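Local atomic coordinates of N2152 (Neocallimastix frontalis, PDB entry 5U22), a protein that probably hydrolyses glycosidic bonds in rare arabinosyl substrates, as a family 39 glycoside hydrolase of an anaerobic rumen fungus. Residues 216-221 with 325-330. Sequence-based numbering, arbitrary orientation.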
# COMPACT_ATOMS: atom_id res chain seq x y z
N SER A 216 -13.13 3.30 1.59
CA SER A 216 -14.49 3.58 2.01
C SER A 216 -14.61 3.99 3.47
O SER A 216 -15.72 4.20 3.94
CB SER A 216 -15.38 2.34 1.79
OG SER A 216 -15.35 1.94 0.44
N GLY A 217 -13.49 4.08 4.19
CA GLY A 217 -13.51 4.32 5.62
C GLY A 217 -12.54 3.39 6.31
O GLY A 217 -12.60 2.17 6.12
N ILE A 218 -11.64 3.94 7.11
CA ILE A 218 -10.53 3.13 7.62
C ILE A 218 -10.92 2.26 8.82
O ILE A 218 -10.24 1.27 9.09
CB ILE A 218 -9.35 4.06 7.96
CG1 ILE A 218 -8.05 3.25 8.03
CG2 ILE A 218 -9.63 4.81 9.26
CD1 ILE A 218 -6.80 4.07 8.29
N ASP A 219 -12.01 2.60 9.52
CA ASP A 219 -12.34 1.93 10.78
C ASP A 219 -12.32 0.41 10.65
O ASP A 219 -11.82 -0.29 11.54
CB ASP A 219 -13.72 2.39 11.27
CG ASP A 219 -13.81 3.89 11.46
OD1 ASP A 219 -13.76 4.64 10.45
OD2 ASP A 219 -13.95 4.33 12.61
N GLY A 220 -12.89 -0.13 9.57
CA GLY A 220 -13.08 -1.56 9.42
C GLY A 220 -11.95 -2.32 8.75
O GLY A 220 -12.05 -3.54 8.58
N VAL A 221 -10.87 -1.62 8.39
CA VAL A 221 -9.80 -2.23 7.60
C VAL A 221 -9.23 -3.46 8.31
O VAL A 221 -9.12 -4.54 7.72
CB VAL A 221 -8.70 -1.20 7.29
CG1 VAL A 221 -7.43 -1.91 6.80
CG2 VAL A 221 -9.21 -0.18 6.26
N ASN A 325 -9.22 -0.49 15.37
CA ASN A 325 -10.52 -0.67 14.73
C ASN A 325 -11.32 0.62 14.72
O ASN A 325 -12.52 0.62 14.98
CB ASN A 325 -11.29 -1.78 15.42
CG ASN A 325 -10.54 -3.09 15.42
OD1 ASN A 325 -10.26 -3.64 14.35
ND2 ASN A 325 -10.18 -3.58 16.60
N SER A 326 -10.66 1.73 14.40
CA SER A 326 -11.24 3.06 14.47
C SER A 326 -10.38 3.99 13.62
O SER A 326 -9.43 3.54 12.98
CB SER A 326 -11.29 3.56 15.92
OG SER A 326 -9.98 3.97 16.31
N LYS A 327 -10.69 5.28 13.65
CA LYS A 327 -9.89 6.25 12.92
C LYS A 327 -8.60 6.64 13.63
O LYS A 327 -7.82 7.41 13.06
CB LYS A 327 -10.72 7.51 12.65
CG LYS A 327 -11.95 7.24 11.79
CD LYS A 327 -12.72 8.51 11.49
CE LYS A 327 -13.71 8.28 10.35
NZ LYS A 327 -14.68 7.21 10.69
N LEU A 328 -8.35 6.13 14.84
CA LEU A 328 -7.33 6.75 15.68
C LEU A 328 -5.92 6.42 15.22
O LEU A 328 -5.66 5.43 14.53
CB LEU A 328 -7.49 6.32 17.15
CG LEU A 328 -8.84 6.74 17.76
CD1 LEU A 328 -8.93 6.34 19.22
CD2 LEU A 328 -9.06 8.23 17.58
N ILE A 329 -5.00 7.32 15.61
CA ILE A 329 -3.56 7.27 15.40
C ILE A 329 -2.98 5.86 15.51
O ILE A 329 -3.35 5.09 16.40
CB ILE A 329 -2.87 8.24 16.39
CG1 ILE A 329 -1.35 8.27 16.19
CG2 ILE A 329 -3.25 7.88 17.85
CD1 ILE A 329 -0.74 9.48 16.82
N ASP A 330 -2.08 5.52 14.61
CA ASP A 330 -1.49 4.19 14.53
C ASP A 330 -0.14 4.34 13.85
O ASP A 330 0.22 5.43 13.40
CB ASP A 330 -2.43 3.25 13.77
CG ASP A 330 -2.21 1.79 14.11
OD1 ASP A 330 -1.14 1.42 14.65
OD2 ASP A 330 -3.12 1.00 13.81
O HOH W 1 -11.41 -2.97 12.04
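The TIM barrel and the beta-sandwich domain of this glycoside hydrolase meet here through a salt bridge between Asp219 and Lys327, in which OD1 and NZ lie 2.7 Å apart. NZ meets OD1 on its syn side, 15° out of the carboxylate plane. A bend at the end of the lysine chain (chi4 60°) turns the ammonium toward the carboxylate, while CG of Lys327 lies 3.4 Å from the same OD1, so methylene as well as charge covers the acid. The other oxygen, OD2, rests 3.5 Å from CA of Ser326, where the CA atoms of Asp219 and Ser326 come nearest each other across the two segments. Replacing Asp219 with an alanine would probably deprive the Lys327 ammonium of its close counter-charge, leaving it the weak, long ion pair to Glu250 and its chain freer to turn. A water bridge adds a second tie: one water donates to the backbone Asp219 O (2.8 Å) and to the side-chain Asn325 OD1, which also accepts from Arg226; a weak CA-H...O contact runs from Asn325 CA to Asp219 O. The CG2 methyl of Ile218 packs against the backbone of the other segment, 3.9 Å from Lys327 CA and as near Ser326 O. Each loop has its own brace: Ile218 O accepts from Val221 N across a type I turn, and Ser326 OG accepts from Leu328 N (164° at the hydrogen) in an ST turn, while the same hydroxyl is hydrogen-bonded to the carbonyl of Asn323. Segment 216-221 runs into helix 221-235 and segment 325-330 into strand 330-336, while helix 258-270 borders both, its Arg263 and Arg267 touching Ile218 and donating to the carbonyls of Lys327 and Ser326, respectively.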